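Local coordinates for trans-isoprenyl diphosphate synthase (Caulobacter crescentus, PDB 3OYR), which probably makes all-trans-octaprenyl diphosphate, the precursor of quinone side chains, by adding isopentenyl units to farnesyl diphosphate, at residues 27-39 with 67-79. Residues are numbered along the deposited sequence; the frame is centred on the assembly and turned at random. Where two conformers were deposited one is given.
Sequences LVRLAEADMAGVN and RLRPLMTVAAARL. With DMA (dimethylallyl diphosphate), chain D.
In the all-helical isoprenoid synthase fold, helix 25-45 lies across helix 68-79 close to square, Leu71 and Val74 packing as knobs into holes of the first helix. The axes of the two short segments come within 9.9 Å at an angle of 97°, and Ala31 sits over the crossing. Its CB touches Leu71 CD2 at 3.6 Å and Val74 CG1 on the next turn. Leu71 fills the hole among Leu27, Val28, Ala31 and Met35: CD1 reaches Val28 CG2, while CD2 lies 3.6 Å from Met35 CG. Leu27, with CG anti to its backbone nitrogen (chi1 -174°), sends CD1 on to Ala75 CB at 3.7 Å. Val74 occupies the neighbouring hole of Ala31, Asp34, Met35 and Val38. The Met35 chain, bent at both chi2 and chi3, brings CE to the CB-CG edge of the Pro70 ring, 3.9 Å from Pro70 CB, and also touches Arg67 CB.

The same helix 68-79 serves the substrate pocket near its first turn, where Arg69 NH1 donates a nearly straight bond to O1A of dimethylallyl diphosphate; His98 and Arg115 also bind this ligand. Helix 328-342 packs Leu336 against Leu27 and Trp329 against Arg78.

At the opposite end of the interface Arg78 and Asp34 form a side-on salt bridge, guanidinium and carboxylate nearly coplanar. Gln88 of helix 87-109 also hydrogen-bonds Asp34 OD1, so this buried carboxylate is held from two helices. A leucine in place of Arg78 would probably leave the Asp34 charge without its mate and the carboxylate freer to turn. Arg78 NE meets Asp34 OD2 on the syn side, somewhat out of the carboxylate plane, whereas Arg78 NH2 donates to the syn lone pair of Asp34 OD1 at 3.1 Å.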
loop_
_atom_site.group_PDB
_atom_site.type_symbol
_atom_site.label_atom_id
_atom_site.label_comp_id
_atom_site.label_asym_id
_atom_site.label_seq_id
_atom_site.Cartn_x
_atom_site.Cartn_y
_atom_site.Cartn_z
ATOM N N LEU B 27 24.240 17.482 4.811
ATOM C CA LEU B 27 22.800 17.376 4.580
ATOM C C LEU B 27 22.023 17.307 5.914
ATOM O O LEU B 27 21.112 18.083 6.133
ATOM C CB LEU B 27 22.463 16.162 3.691
ATOM C CG LEU B 27 21.001 16.004 3.249
ATOM C CD1 LEU B 27 20.377 17.318 2.758
ATOM C CD2 LEU B 27 20.906 14.974 2.170
ATOM N N VAL B 28 22.423 16.394 6.784
ATOM C CA VAL B 28 21.763 16.142 8.055
ATOM C C VAL B 28 21.755 17.392 8.936
ATOM O O VAL B 28 20.716 17.766 9.513
ATOM C CB VAL B 28 22.452 14.962 8.753
ATOM C CG1 VAL B 28 22.037 14.844 10.229
ATOM C CG2 VAL B 28 22.138 13.697 7.987
ATOM N N ARG B 29 22.902 18.065 8.977
ATOM C CA ARG B 29 23.064 19.287 9.745
ATOM C C ARG B 29 22.232 20.449 9.187
ATOM O O ARG B 29 21.551 21.141 9.940
ATOM C CB ARG B 29 24.538 19.655 9.746
ATOM C CG ARG B 29 24.956 20.666 10.763
ATOM C CD ARG B 29 26.468 20.650 10.852
ATOM N NE ARG B 29 27.109 21.156 9.633
ATOM C CZ ARG B 29 27.953 20.467 8.858
ATOM N NH1 ARG B 29 28.318 19.214 9.144
ATOM N NH2 ARG B 29 28.457 21.049 7.789
ATOM N N LEU B 30 22.263 20.650 7.872
ATOM C CA LEU B 30 21.432 21.683 7.250
ATOM C C LEU B 30 19.930 21.429 7.440
ATOM O O LEU B 30 19.145 22.375 7.564
ATOM C CB LEU B 30 21.748 21.804 5.760
ATOM C CG LEU B 30 23.072 22.476 5.385
ATOM C CD1 LEU B 30 23.362 22.139 3.935
ATOM C CD2 LEU B 30 23.015 24.005 5.612
ATOM N N ALA B 31 19.548 20.154 7.486
ATOM C CA ALA B 31 18.136 19.763 7.522
ATOM C C ALA B 31 17.575 19.517 8.941
ATOM O O ALA B 31 16.374 19.283 9.100
ATOM C CB ALA B 31 17.914 18.550 6.649
ATOM N N GLU B 32 18.455 19.576 9.943
ATOM C CA GLU B 32 18.127 19.346 11.346
ATOM C C GLU B 32 16.815 19.981 11.786
ATOM O O GLU B 32 15.945 19.281 12.295
ATOM C CB GLU B 32 19.288 19.825 12.236
ATOM C CG GLU B 32 19.142 19.486 13.717
ATOM C CD GLU B 32 20.413 19.784 14.522
ATOM O OE1 GLU B 32 21.217 20.652 14.104
ATOM O OE2 GLU B 32 20.607 19.138 15.578
ATOM N N ALA B 33 16.662 21.288 11.558
ATOM C CA ALA B 33 15.479 22.003 12.009
ATOM C C ALA B 33 14.204 21.556 11.267
ATOM O O ALA B 33 13.108 21.603 11.822
ATOM C CB ALA B 33 15.682 23.535 11.896
ATOM N N ASP B 34 14.343 21.138 10.015
ATOM C CA ASP B 34 13.197 20.625 9.281
ATOM C C ASP B 34 12.875 19.184 9.642
ATOM O O ASP B 34 11.711 18.799 9.692
ATOM C CB ASP B 34 13.431 20.762 7.781
ATOM C CG ASP B 34 13.342 22.205 7.324
ATOM O OD1 ASP B 34 12.343 22.885 7.648
ATOM O OD2 ASP B 34 14.274 22.665 6.642
ATOM N N MET B 35 13.910 18.387 9.885
ATOM C CA MET B 35 13.706 16.991 10.237
ATOM C C MET B 35 13.093 16.759 11.608
ATOM O O MET B 35 12.504 15.704 11.860
ATOM C CB MET B 35 15.000 16.205 10.111
ATOM C CG MET B 35 15.387 15.887 8.638
ATOM S SD MET B 35 14.176 15.029 7.600
ATOM C CE MET B 35 14.240 13.381 8.300
ATOM N N ALA B 36 13.261 17.711 12.513
ATOM C CA ALA B 36 12.580 17.622 13.793
ATOM C C ALA B 36 11.078 17.729 13.548
ATOM O O ALA B 36 10.328 16.980 14.136
ATOM C CB ALA B 36 13.090 18.686 14.795
ATOM N N GLY B 37 10.655 18.622 12.653
ATOM C CA GLY B 37 9.258 18.675 12.233
ATOM C C GLY B 37 8.748 17.403 11.554
ATOM O O GLY B 37 7.617 16.963 11.802
ATOM N N VAL B 38 9.590 16.821 10.698
ATOM C CA VAL B 38 9.259 15.609 9.942
ATOM C C VAL B 38 9.103 14.425 10.903
ATOM O O VAL B 38 8.127 13.663 10.827
ATOM C CB VAL B 38 10.355 15.333 8.854
ATOM C CG1 VAL B 38 10.106 14.054 8.122
ATOM C CG2 VAL B 38 10.401 16.493 7.854
ATOM N N ASN B 39 10.044 14.308 11.836
ATOM C CA ASN B 39 10.013 13.245 12.861
ATOM C C ASN B 39 8.832 13.373 13.821
ATOM O O ASN B 39 8.282 12.377 14.271
ATOM C CB ASN B 39 11.340 13.219 13.639
ATOM C CG ASN B 39 12.535 12.856 12.741
ATOM O OD1 ASN B 39 12.380 12.193 11.714
ATOM N ND2 ASN B 39 13.724 13.315 13.118
ATOM N N ARG B 67 17.059 7.921 6.566
ATOM C CA ARG B 67 16.122 9.008 6.287
ATOM C C ARG B 67 16.500 9.835 5.066
ATOM O O ARG B 67 16.157 11.015 4.984
ATOM C CB ARG B 67 15.935 9.898 7.522
ATOM C CG ARG B 67 15.460 9.105 8.747
ATOM C CD ARG B 67 13.973 8.728 8.601
ATOM N NE ARG B 67 13.440 8.234 9.861
ATOM C CZ ARG B 67 13.547 6.975 10.275
ATOM N NH1 ARG B 67 14.140 6.065 9.510
ATOM N NH2 ARG B 67 13.057 6.629 11.456
ATOM N N LEU B 68 17.182 9.203 4.104
ATOM C CA LEU B 68 17.659 9.904 2.896
ATOM C C LEU B 68 16.517 10.451 2.074
ATOM O O LEU B 68 16.596 11.566 1.538
ATOM C CB LEU B 68 18.539 8.999 2.021
ATOM C CG LEU B 68 19.820 8.443 2.649
ATOM C CD1 LEU B 68 20.677 7.765 1.604
ATOM C CD2 LEU B 68 20.636 9.533 3.358
ATOM N N ARG B 69 15.433 9.686 2.008
ATOM C CA ARG B 69 14.287 10.126 1.237
ATOM C C ARG B 69 13.614 11.400 1.753
ATOM O O ARG B 69 13.506 12.358 0.961
ATOM C CB ARG B 69 13.332 8.980 0.953
ATOM C CG ARG B 69 13.896 7.980 -0.029
ATOM C CD ARG B 69 13.274 6.651 0.265
ATOM N NE ARG B 69 13.920 5.546 -0.423
ATOM C CZ ARG B 69 14.930 4.850 0.074
ATOM N NH1 ARG B 69 15.451 5.162 1.267
ATOM N NH2 ARG B 69 15.428 3.858 -0.636
ATOM N N PRO B 70 13.214 11.458 3.069
ATOM C CA PRO B 70 12.714 12.764 3.571
ATOM C C PRO B 70 13.748 13.882 3.543
ATOM O O PRO B 70 13.368 15.043 3.318
ATOM C CB PRO B 70 12.271 12.476 5.032
ATOM C CG PRO B 70 12.845 11.127 5.378
ATOM C CD PRO B 70 12.989 10.387 4.063
ATOM N N LEU B 71 15.024 13.551 3.788
ATOM C CA LEU B 71 16.126 14.496 3.669
ATOM C C LEU B 71 16.177 15.138 2.292
ATOM O O LEU B 71 16.394 16.351 2.165
ATOM C CB LEU B 71 17.492 13.843 3.969
ATOM C CG LEU B 71 17.834 13.639 5.443
ATOM C CD1 LEU B 71 19.148 12.844 5.613
ATOM C CD2 LEU B 71 17.879 14.944 6.173
ATOM N N MET B 72 15.981 14.318 1.264
ATOM C CA MET B 72 15.994 14.836 -0.102
ATOM C C MET B 72 14.801 15.744 -0.390
ATOM O O MET B 72 14.966 16.756 -1.056
ATOM C CB MET B 72 16.141 13.709 -1.124
ATOM C CG MET B 72 17.583 13.268 -1.239
ATOM S SD MET B 72 17.774 11.644 -1.971
ATOM C CE MET B 72 17.058 12.014 -3.589
ATOM N N THR B 73 13.625 15.400 0.137
ATOM C CA THR B 73 12.470 16.280 0.045
ATOM C C THR B 73 12.804 17.616 0.706
ATOM O O THR B 73 12.563 18.681 0.117
ATOM C CB THR B 73 11.226 15.670 0.736
ATOM O OG1 THR B 73 10.916 14.409 0.142
ATOM C CG2 THR B 73 10.002 16.618 0.625
ATOM N N VAL B 74 13.358 17.558 1.917
ATOM C CA VAL B 74 13.774 18.772 2.636
ATOM C C VAL B 74 14.808 19.575 1.821
ATOM O O VAL B 74 14.603 20.760 1.533
ATOM C CB VAL B 74 14.289 18.458 4.073
ATOM C CG1 VAL B 74 15.008 19.681 4.645
ATOM C CG2 VAL B 74 13.123 18.040 4.968
ATOM N N ALA B 75 15.887 18.915 1.422
ATOM C CA ALA B 75 16.916 19.562 0.574
ATOM C C ALA B 75 16.371 20.211 -0.705
ATOM O O ALA B 75 16.746 21.352 -1.048
ATOM C CB ALA B 75 18.038 18.576 0.232
ATOM N N ALA B 76 15.465 19.505 -1.387
ATOM C CA ALA B 76 14.906 19.998 -2.640
ATOM C C ALA B 76 14.043 21.215 -2.409
ATOM O O ALA B 76 14.078 22.152 -3.203
ATOM C CB ALA B 76 14.093 18.922 -3.333
ATOM N N ALA B 77 13.270 21.198 -1.323
ATOM C CA ALA B 77 12.401 22.333 -1.000
ATOM C C ALA B 77 13.188 23.611 -0.668
ATOM O O ALA B 77 12.857 24.713 -1.145
ATOM C CB ALA B 77 11.436 21.964 0.136
ATOM N N ARG B 78 14.229 23.459 0.146
ATOM C CA ARG B 78 15.100 24.585 0.507
ATOM C C ARG B 78 15.965 25.083 -0.657
ATOM O O ARG B 78 16.164 26.293 -0.801
ATOM C CB ARG B 78 15.988 24.215 1.698
ATOM C CG ARG B 78 15.225 23.950 3.015
ATOM C CD ARG B 78 14.459 25.181 3.465
ATOM N NE ARG B 78 13.669 24.979 4.685
ATOM C CZ ARG B 78 12.724 25.822 5.106
ATOM N NH1 ARG B 78 12.450 26.913 4.409
ATOM N NH2 ARG B 78 12.046 25.575 6.220
ATOM N N LEU B 79 16.467 24.162 -1.484
ATOM C CA LEU B 79 17.225 24.538 -2.691
ATOM C C LEU B 79 16.327 25.304 -3.653
ATOM O O LEU B 79 16.733 26.337 -4.192
ATOM C CB LEU B 79 17.868 23.319 -3.380
ATOM C CG LEU B 79 18.914 23.535 -4.496
ATOM C CD1 LEU B 79 20.027 24.512 -4.092
ATOM C CD2 LEU B 79 19.526 22.211 -4.963
HETATM C C1 DMA D . 16.400 0.042 1.701
HETATM O O1 DMA D . 16.571 1.464 1.784
HETATM C C2 DMA D . 15.650 0.075 0.416
HETATM C C3 DMA D . 16.256 -0.072 -0.765
HETATM C C4 DMA D . 17.716 -0.414 -0.901
HETATM C C5 DMA D . 15.398 0.087 -1.982
HETATM P PA DMA D . 17.671 2.249 2.647
HETATM O O1A DMA D . 17.566 3.744 2.427
HETATM O O2A DMA D . 19.015 1.634 2.369
HETATM O O3A DMA D . 17.124 1.801 4.106
HETATM P PB DMA D . 17.025 2.658 5.484
HETATM O O1B DMA D . 15.775 3.507 5.362
HETATM O O2B DMA D . 16.858 1.474 6.412
HETATM O O3B DMA D . 18.284 3.462 5.663
#